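Antitoxin HipB (Escherichia coli, PDB 4Z5H) neutralises the HipA toxin and, as a homodimer, binds and bends operator DNA to repress transcription of the hipBA operon. Local coordinates at residues I33-K36 and Q37-S41; K57-S61 and L62-M66. The protein carries 1 engineered substitution. One frame throughout, in Å; residues are numbered along the deposited sequence.

Contact 1: I33-K36 and Q37-S41. With nucleotides of chain B; nucleotides of chain C.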
ATOM      1  N   ILE A  33     -14.813   9.083  -4.331  1.00 23.05           N
ATOM      2  CA  ILE A  33     -13.537   8.998  -5.018  1.00 25.69           C
ATOM      3  C   ILE A  33     -13.607   8.634  -6.496  1.00 25.08           C
ATOM      4  O   ILE A  33     -12.599   8.445  -7.119  1.00 28.53           O
ATOM      5  CB  ILE A  33     -12.561   8.050  -4.294  1.00 24.86           C
ATOM      6  CG1 ILE A  33     -13.125   6.638  -4.228  1.00 19.10           C
ATOM      7  CG2 ILE A  33     -12.227   8.582  -2.916  1.00 20.89           C
ATOM      8  CD1 ILE A  33     -12.227   5.670  -3.511  1.00 17.54           C
ATOM      9  N   GLY A  34     -14.803   8.558  -7.043  1.00 23.29           N
ATOM     10  CA  GLY A  34     -14.984   8.184  -8.426  1.00 24.46           C
ATOM     11  C   GLY A  34     -14.517   6.833  -8.918  1.00 27.47           C
ATOM     12  O   GLY A  34     -13.956   6.730  -9.975  1.00 26.71           O
ATOM     13  N   ILE A  35     -14.785   5.788  -8.158  1.00 23.97           N
ATOM     14  CA  ILE A  35     -14.500   4.432  -8.578  1.00 19.25           C
ATOM     15  C   ILE A  35     -15.735   3.580  -8.335  1.00 19.00           C
ATOM     16  O   ILE A  35     -16.666   4.029  -7.719  1.00 19.80           O
ATOM     17  CB  ILE A  35     -13.273   3.814  -7.885  1.00 21.16           C
ATOM     18  CG1 ILE A  35     -13.561   3.529  -6.413  1.00 17.48           C
ATOM     19  CG2 ILE A  35     -12.045   4.672  -8.081  1.00 21.92           C
ATOM     20  CD1 ILE A  35     -12.453   2.799  -5.708  1.00 14.23           C
ATOM     21  N   LYS A  36     -15.735   2.372  -8.860  1.00 17.01           N
ATOM     22  CA  LYS A  36     -16.844   1.463  -8.659  1.00 18.64           C
ATOM     23  C   LYS A  36     -16.930   0.893  -7.242  1.00 18.02           C
ATOM     24  O   LYS A  36     -15.932   0.596  -6.632  1.00 12.81           O
ATOM     25  CB  LYS A  36     -16.789   0.339  -9.674  1.00 17.33           C
ATOM     26  CG  LYS A  36     -16.827   0.821 -11.107  1.00 24.14           C
ATOM     27  CD  LYS A  36     -16.933  -0.342 -12.061  1.00 28.93           C
ATOM     28  CE  LYS A  36     -18.312  -0.956 -12.014  1.00 28.45           C
ATOM     29  NZ  LYS A  36     -18.262  -2.344 -12.499  1.00 28.68           N
ATOM     30  N   GLN A  37     -18.158   0.696  -6.783  1.00 15.42           N
ATOM     31  CA  GLN A  37     -18.448   0.032  -5.531  1.00 14.60           C
ATOM     32  C   GLN A  37     -17.900  -1.381  -5.603  1.00 14.59           C
ATOM     33  O   GLN A  37     -17.364  -1.888  -4.653  1.00 12.02           O
ATOM     34  CB  GLN A  37     -19.953   0.010  -5.275  1.00 17.09           C
ATOM     35  CG  GLN A  37     -20.396  -0.887  -4.139  1.00 14.53           C
ATOM     36  CD  GLN A  37     -20.735  -2.293  -4.582  1.00 16.79           C
ATOM     37  OE1 GLN A  37     -21.405  -2.482  -5.550  1.00 17.45           O
ATOM     38  NE2 GLN A  37     -20.254  -3.270  -3.867  1.00 14.13           N
ATOM     39  N   ALA A  38     -17.999  -1.973  -6.778  1.00 13.07           N
ATOM     40  CA  ALA A  38     -17.537  -3.319  -7.008  1.00 15.78           C
ATOM     41  C   ALA A  38     -16.041  -3.405  -6.735  1.00 13.62           C
ATOM     42  O   ALA A  38     -15.575  -4.364  -6.204  1.00 14.29           O
ATOM     43  CB  ALA A  38     -17.848  -3.761  -8.419  1.00 17.22           C
ATOM     44  N   THR A  39     -15.324  -2.361  -7.100  1.00 14.47           N
ATOM     45  CA  THR A  39     -13.895  -2.280  -6.878  1.00 15.65           C
ATOM     46  C   THR A  39     -13.556  -2.290  -5.383  1.00 14.27           C
ATOM     47  O   THR A  39     -12.655  -2.972  -4.952  1.00 12.53           O
ATOM     48  CB  THR A  39     -13.301  -1.022  -7.533  1.00 15.84           C
ATOM     49  OG1 THR A  39     -13.577  -1.030  -8.926  1.00 16.88           O
ATOM     50  CG2 THR A  39     -11.799  -0.936  -7.294  1.00 16.94           C
ATOM     51  N   ILE A  40     -14.306  -1.536  -4.606  1.00 11.34           N
ATOM     52  CA  ILE A  40     -14.119  -1.547  -3.170  1.00 12.54           C
ATOM     53  C   ILE A  40     -14.420  -2.944  -2.600  1.00 14.42           C
ATOM     54  O   ILE A  40     -13.709  -3.439  -1.756  1.00 11.62           O
ATOM     55  CB  ILE A  40     -14.927  -0.440  -2.461  1.00 11.66           C
ATOM     56  CG1 ILE A  40     -14.429   0.945  -2.884  1.00 12.73           C
ATOM     57  CG2 ILE A  40     -14.866  -0.608  -0.958  1.00 11.66           C
ATOM     58  CD1 ILE A  40     -15.213   2.082  -2.300  1.00 12.40           C
ATOM     59  N   SER A  41     -15.464  -3.579  -3.099  1.00 14.01           N
ATOM     60  CA  SER A  41     -15.783  -4.914  -2.642  1.00 12.54           C
ATOM     61  C   SER A  41     -14.617  -5.867  -2.983  1.00 13.10           C
ATOM     62  O   SER A  41     -14.220  -6.662  -2.175  1.00 13.74           O
ATOM     63  CB  SER A  41     -17.102  -5.400  -3.229  1.00 11.27           C
ATOM     64  OG  SER A  41     -17.295  -6.758  -2.998  1.00 11.97           O
TER
ATOM     65  P    DA B  14     -12.359   1.835 -11.520  1.00 39.74           P
ATOM     66  OP1  DA B  14     -11.818   3.078 -10.953  1.00 34.58           O
ATOM     67  OP2  DA B  14     -13.180   0.953 -10.676  1.00 31.06           O
ATOM     68  O5'  DA B  14     -13.216   2.157 -12.821  1.00 39.53           O
ATOM     69  C5'  DA B  14     -12.652   2.897 -13.917  1.00 35.37           C
ATOM     70  C4'  DA B  14     -13.315   2.514 -15.219  1.00 34.51           C
ATOM     71  O4'  DA B  14     -12.991   1.148 -15.538  1.00 32.82           O
ATOM     72  C3'  DA B  14     -14.838   2.567 -15.219  1.00 36.52           C
ATOM     73  O3'  DA B  14     -15.335   3.832 -15.651  1.00 41.83           O
ATOM     74  C2'  DA B  14     -15.208   1.551 -16.277  1.00 35.69           C
ATOM     75  C1'  DA B  14     -14.062   0.551 -16.252  1.00 34.66           C
ATOM     76  N9   DA B  14     -14.376  -0.727 -15.619  1.00 30.71           N
ATOM     77  C8   DA B  14     -14.295  -1.074 -14.294  1.00 28.35           C
ATOM     78  N7   DA B  14     -14.642  -2.315 -14.051  1.00 26.61           N
ATOM     79  C5   DA B  14     -14.977  -2.816 -15.299  1.00 26.77           C
ATOM     80  C6   DA B  14     -15.430  -4.077 -15.722  1.00 27.99           C
ATOM     81  N6   DA B  14     -15.624  -5.107 -14.900  1.00 25.38           N
ATOM     82  N1   DA B  14     -15.671  -4.247 -17.038  1.00 31.70           N
ATOM     83  C2   DA B  14     -15.476  -3.215 -17.863  1.00 27.43           C
ATOM     84  N3   DA B  14     -15.060  -1.983 -17.587  1.00 31.27           N
ATOM     85  C4   DA B  14     -14.822  -1.849 -16.273  1.00 28.99           C
TER
ATOM     86  P    DA C   3     -19.096  -7.412   0.262  1.00 13.92           P
ATOM     87  OP1  DA C   3     -18.874  -7.587   1.671  1.00 14.59           O
ATOM     88  OP2  DA C   3     -18.208  -6.550  -0.495  1.00 14.57           O
ATOM     89  O5'  DA C   3     -19.140  -8.826  -0.438  1.00 12.48           O
ATOM     90  C5'  DA C   3     -20.108  -9.807  -0.039  1.00 17.18           C
ATOM     91  C4'  DA C   3     -20.702 -10.519  -1.231  1.00 16.11           C
ATOM     92  O4'  DA C   3     -21.567  -9.639  -1.981  1.00 15.93           O
ATOM     93  C3'  DA C   3     -19.705 -11.101  -2.234  1.00 17.28           C
ATOM     94  O3'  DA C   3     -20.158 -12.409  -2.561  1.00 19.79           O
ATOM     95  C2'  DA C   3     -19.789 -10.145  -3.406  1.00 18.50           C
ATOM     96  C1'  DA C   3     -21.228  -9.674  -3.344  1.00 16.16           C
ATOM     97  N9   DA C   3     -21.471  -8.346  -3.892  1.00 16.66           N
ATOM     98  C8   DA C   3     -20.735  -7.209  -3.695  1.00 15.80           C
ATOM     99  N7   DA C   3     -21.211  -6.159  -4.315  1.00 18.51           N
ATOM    100  C5   DA C   3     -22.351  -6.631  -4.945  1.00 17.45           C
ATOM    101  C6   DA C   3     -23.310  -6.009  -5.765  1.00 18.61           C
ATOM    102  N6   DA C   3     -23.272  -4.722  -6.105  1.00 13.74           N
ATOM    103  N1   DA C   3     -24.312  -6.771  -6.244  1.00 17.71           N
ATOM    104  C2   DA C   3     -24.352  -8.061  -5.905  1.00 17.04           C
ATOM    105  N3   DA C   3     -23.507  -8.762  -5.159  1.00 17.30           N
ATOM    106  C4   DA C   3     -22.521  -7.978  -4.697  1.00 17.73           C
TER
ATOM    107  P    DG B  15     -16.813   4.281 -15.268  1.00 51.74           P
ATOM    108  OP1  DG B  15     -16.864   5.743 -15.328  1.00 46.10           O
ATOM    109  OP2  DG B  15     -17.203   3.594 -14.017  1.00 42.79           O
ATOM    110  O5'  DG B  15     -17.715   3.629 -16.400  1.00 46.50           O
ATOM    111  C5'  DG B  15     -17.373   3.713 -17.791  1.00 41.56           C
ATOM    112  C4'  DG B  15     -18.250   2.788 -18.600  1.00 39.42           C
ATOM    113  O4'  DG B  15     -17.686   1.465 -18.589  1.00 34.39           O
ATOM    114  C3'  DG B  15     -19.668   2.609 -18.079  1.00 41.19           C
ATOM    115  O3'  DG B  15     -20.595   3.539 -18.633  1.00 46.27           O
ATOM    116  C2'  DG B  15     -20.043   1.245 -18.606  1.00 39.64           C
ATOM    117  C1'  DG B  15     -18.722   0.496 -18.612  1.00 39.54           C
ATOM    118  N9   DG B  15     -18.540  -0.387 -17.470  1.00 34.52           N
ATOM    119  C8   DG B  15     -18.005  -0.067 -16.247  1.00 33.05           C
ATOM    120  N7   DG B  15     -17.967  -1.077 -15.426  1.00 31.51           N
ATOM    121  C5   DG B  15     -18.532  -2.122 -16.140  1.00 28.54           C
ATOM    122  C6   DG B  15     -18.773  -3.464 -15.765  1.00 30.47           C
ATOM    123  O6   DG B  15     -18.526  -4.018 -14.694  1.00 29.29           O
ATOM    124  N1   DG B  15     -19.366  -4.183 -16.795  1.00 32.14           N
ATOM    125  C2   DG B  15     -19.685  -3.676 -18.027  1.00 34.97           C
ATOM    126  N2   DG B  15     -20.251  -4.531 -18.886  1.00 34.55           N
ATOM    127  N3   DG B  15     -19.474  -2.425 -18.386  1.00 31.50           N
ATOM    128  C4   DG B  15     -18.899  -1.709 -17.400  1.00 33.71           C
TER
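Thr-39 and Lys-36 close on one phosphate oxygen of the DNA. Thr-39 OG1 donates to OP2 of DA14 of chain B at 2.7 Å, and the backbone N of Lys-36, at the N-cap position, adds a weak but nearly straight bond to the same oxygen (170° at the hydrogen). The Lys-36 side chain passes DA14 and reaches the major-groove edge of the next base: bent at its third torsion (72°), it brings NZ to 2.8 Å from O6 of DG15 of chain B, with a weaker bond to N7, and NZ also reaches O6 of a further guanine. On the other DNA chain, the amide of Gln-37 pairs two-for-two with an adenine, NE2 to N7 at 3.1 Å and OE1 accepting from N6 at 3.0 Å in DA3 of chain C; Gln-26 OE1 takes another bond from NE2 and so helps fix which way round the amide lies. Ser-41 OG grips the phosphate of that same nucleotide through OP2. Inside, Lys-36 O receives weak first-turn bonds from the N atoms of Thr-39 and Ile-40. Behind the polar face, Ile-35 CD1 rests on Ile-40 CG1 at 3.9 Å, the two side chains crossing at about a right angle. This is the turn and recognition helix of a Cro/C1-type helix-turn-helix, base contacts from Lys-36 and Gln-37 flanked by phosphate contacts from Thr-39 and Ser-41.

Contact 2: K57-S61 and L62-M66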
ATOM      1  N   LYS A  57      -6.706   5.729  -3.269  1.00  8.75           N
ATOM      2  CA  LYS A  57      -7.988   6.378  -3.412  1.00 13.14           C
ATOM      3  C   LYS A  57      -8.933   6.030  -2.260  1.00 11.64           C
ATOM      4  O   LYS A  57      -9.545   6.890  -1.691  1.00 13.05           O
ATOM      5  CB  LYS A  57      -8.608   6.034  -4.755  1.00 12.02           C
ATOM      6  CG  LYS A  57      -7.934   6.742  -5.909  1.00 15.93           C
ATOM      7  CD  LYS A  57      -8.599   6.446  -7.229  1.00 19.29           C
ATOM      8  CE  LYS A  57      -7.999   7.295  -8.328  1.00 21.15           C
ATOM      9  NZ  LYS A  57      -8.552   6.898  -9.625  1.00 24.12           N
ATOM     10  N   ILE A  58      -8.995   4.748  -1.929  1.00 12.15           N
ATOM     11  CA  ILE A  58      -9.790   4.265  -0.815  1.00 11.14           C
ATOM     12  C   ILE A  58      -9.285   4.854   0.504  1.00 11.81           C
ATOM     13  O   ILE A  58     -10.059   5.299   1.308  1.00 11.46           O
ATOM     14  CB  ILE A  58      -9.880   2.725  -0.773  1.00 10.99           C
ATOM     15  CG1 ILE A  58     -10.619   2.212  -2.005  1.00 10.54           C
ATOM     16  CG2 ILE A  58     -10.625   2.266   0.459  1.00  9.31           C
ATOM     17  CD1 ILE A  58     -10.524   0.732  -2.241  1.00  9.23           C
ATOM     18  N   LEU A  59      -7.972   4.936   0.656  1.00 10.01           N
ATOM     19  CA  LEU A  59      -7.389   5.501   1.844  1.00 10.92           C
ATOM     20  C   LEU A  59      -7.870   6.932   2.013  1.00 11.70           C
ATOM     21  O   LEU A  59      -8.276   7.298   3.080  1.00 14.61           O
ATOM     22  CB  LEU A  59      -5.880   5.560   1.699  1.00 10.51           C
ATOM     23  CG  LEU A  59      -4.876   4.716   2.440  1.00 17.75           C
ATOM     24  CD1 LEU A  59      -3.499   5.338   2.359  1.00 11.84           C
ATOM     25  CD2 LEU A  59      -5.246   4.302   3.848  1.00 12.01           C
ATOM     26  N   GLN A  60      -7.874   7.699   0.932  1.00 11.26           N
ATOM     27  CA  GLN A  60      -8.359   9.064   0.953  1.00 13.99           C
ATOM     28  C   GLN A  60      -9.838   9.136   1.355  1.00 16.01           C
ATOM     29  O   GLN A  60     -10.199   9.936   2.183  1.00 16.92           O
ATOM     30  CB  GLN A  60      -8.179   9.736  -0.405  1.00 14.50           C
ATOM     31  CG  GLN A  60      -8.521  11.211  -0.379  1.00 19.07           C
ATOM     32  CD  GLN A  60      -8.967  11.781  -1.712  1.00 25.04           C
ATOM     33  OE1 GLN A  60      -9.166  11.068  -2.678  1.00 29.74           O
ATOM     34  NE2 GLN A  60      -9.094  13.085  -1.764  1.00 24.88           N
ATOM     35  N   SER A  61     -10.638   8.234   0.817  1.00 11.27           N
ATOM     36  CA  SER A  61     -12.060   8.183   1.111  1.00 14.73           C
ATOM     37  C   SER A  61     -12.306   7.944   2.599  1.00 14.56           C
ATOM     38  O   SER A  61     -13.261   8.433   3.126  1.00 15.77           O
ATOM     39  CB  SER A  61     -12.799   7.148   0.259  1.00 14.58           C
ATOM     40  OG  SER A  61     -12.663   5.863   0.755  1.00 10.59           O
ATOM     41  N   LEU A  62     -11.407   7.211   3.242  1.00 11.69           N
ATOM     42  CA  LEU A  62     -11.518   6.855   4.634  1.00 12.78           C
ATOM     43  C   LEU A  62     -10.894   7.905   5.561  1.00 15.74           C
ATOM     44  O   LEU A  62     -10.783   7.695   6.735  1.00 16.26           O
ATOM     45  CB  LEU A  62     -10.926   5.469   4.889  1.00 11.82           C
ATOM     46  CG  LEU A  62     -11.585   4.221   4.294  1.00 12.21           C
ATOM     47  CD1 LEU A  62     -10.720   2.987   4.475  1.00  9.85           C
ATOM     48  CD2 LEU A  62     -12.968   3.985   4.867  1.00 11.70           C
ATOM     49  N   GLU A  63     -10.463   9.017   4.993  1.00 14.14           N
ATOM     50  CA  GLU A  63      -9.762  10.068   5.717  1.00 16.76           C
ATOM     51  C   GLU A  63      -8.455   9.583   6.371  1.00 17.41           C
ATOM     52  O   GLU A  63      -8.073  10.024   7.422  1.00 16.89           O
ATOM     53  CB  GLU A  63     -10.698  10.739   6.732  1.00 21.81           C
ATOM     54  CG  GLU A  63     -11.956  11.268   6.094  1.00 24.99           C
ATOM     55  CD  GLU A  63     -12.974  11.842   7.065  1.00 37.48           C
ATOM     56  OE1 GLU A  63     -12.946  11.526   8.257  1.00 39.19           O
ATOM     57  OE2 GLU A  63     -13.832  12.600   6.610  1.00 38.84           O
ATOM     58  N   LEU A  64      -7.790   8.677   5.688  1.00 13.64           N
ATOM     59  CA  LEU A  64      -6.563   8.073   6.134  1.00 13.34           C
ATOM     60  C   LEU A  64      -5.400   8.364   5.201  1.00 14.78           C
ATOM     61  O   LEU A  64      -5.578   8.646   4.045  1.00 12.71           O
ATOM     62  CB  LEU A  64      -6.702   6.560   6.225  1.00 13.51           C
ATOM     63  CG  LEU A  64      -7.721   5.939   7.174  1.00 14.73           C
ATOM     64  CD1 LEU A  64      -7.816   4.454   6.928  1.00 11.68           C
ATOM     65  CD2 LEU A  64      -7.362   6.236   8.602  1.00 12.99           C
ATOM     66  N   SER A  65      -4.222   8.208   5.761  1.00 12.97           N
ATOM     67  CA  SER A  65      -2.951   8.238   5.098  1.00 15.99           C
ATOM     68  C   SER A  65      -2.219   6.991   5.600  1.00 14.98           C
ATOM     69  O   SER A  65      -2.777   6.214   6.344  1.00 15.10           O
ATOM     70  CB  SER A  65      -2.187   9.511   5.460  1.00 16.49           C
ATOM     71  OG  SER A  65      -0.928   9.547   4.863  1.00 19.86           O
ATOM     72  N   MET A  66      -0.979   6.811   5.179  1.00 12.17           N
ATOM     73  CA  MET A  66      -0.139   5.734   5.655  1.00 13.70           C
ATOM     74  C   MET A  66       1.300   6.196   5.799  1.00 15.21           C
ATOM     75  O   MET A  66       1.677   7.150   5.177  1.00 13.57           O
ATOM     76  CB  MET A  66      -0.169   4.576   4.680  1.00 13.92           C
ATOM     77  CG  MET A  66       0.316   4.956   3.295  1.00 17.83           C
ATOM     78  SD  MET A  66       1.388   3.737   2.572  1.00 23.42           S
ATOM     79  CE  MET A  66       2.771   3.760   3.646  1.00 17.31           C
TER
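Leu-59 O and Leu-64 N, joined at 3.0 Å, make the outer bond of a Schellman motif that ends helix 52-61 and turns the chain into strand 64-70. The inner bond runs from Glu-63 N to Gln-60 O, also at 3.0 Å; here the donor sits well above the carbonyl plane, 61° out of it. Glu-63 is the C-prime residue, with the positive phi (60°) that the reversal needs. The last helical carbonyls are well occupied. Ile-58 O takes two donors, Leu-62 N almost in line with the carbonyl and Ser-61 OG in its plane, on a lone pair, at 2.7 Å. Ser-61 can do this because its OG stands between its own backbone N and carbonyl carbon (chi1 81°), which folds the hydroxyl back over the preceding turn. Leu-59 O adds a weak bond from Leu-62 N to the one from Leu-64, and Ser-61 O is taken by Lys-32 NZ from helix 26-33. The hydroxyl of Ser-65 is also satisfied, by Ile-5 O of the second subunit; separately, residues 64-66 pair antiparallel with a strand of that subunit.

The apolar packing is carried by Ile-58, Leu-59, Leu-62, Leu-64 and Met-66. Ile-58 and Leu-62 run side by side, and both touch Met-15 of helix 8-21. Leu-59 is what ties helix to strand: it sets off away from the strand at its CB, yet its end comes nearer, and the side chain crosses those of Leu-64 and Met-66 at about a right angle. One branch, CD2, lies 3.6 Å from Leu-64 CB; the other, CD1, stands 3.9 Å from Met-66 CG.

Contact 1 closes before contact 2 opens along the chain, and their centres lie about 13 Å apart within one Cro/C1-type domain. Contact 1 joins helix 26-33 to helix 37-45; contact 2 ends helix 52-61, the next helix along, and starts strand 64-70. They meet through Ile-33, whose CG2 packs 3.5 Å from Ser-61 CB, so the end of helix 26-33 rests directly on helix 52-61. Ile-58 likewise touches Ile-40 on the recognition helix. The DNA-reading edge is thus joined through a small helical core to the strand that pairs with the second subunit.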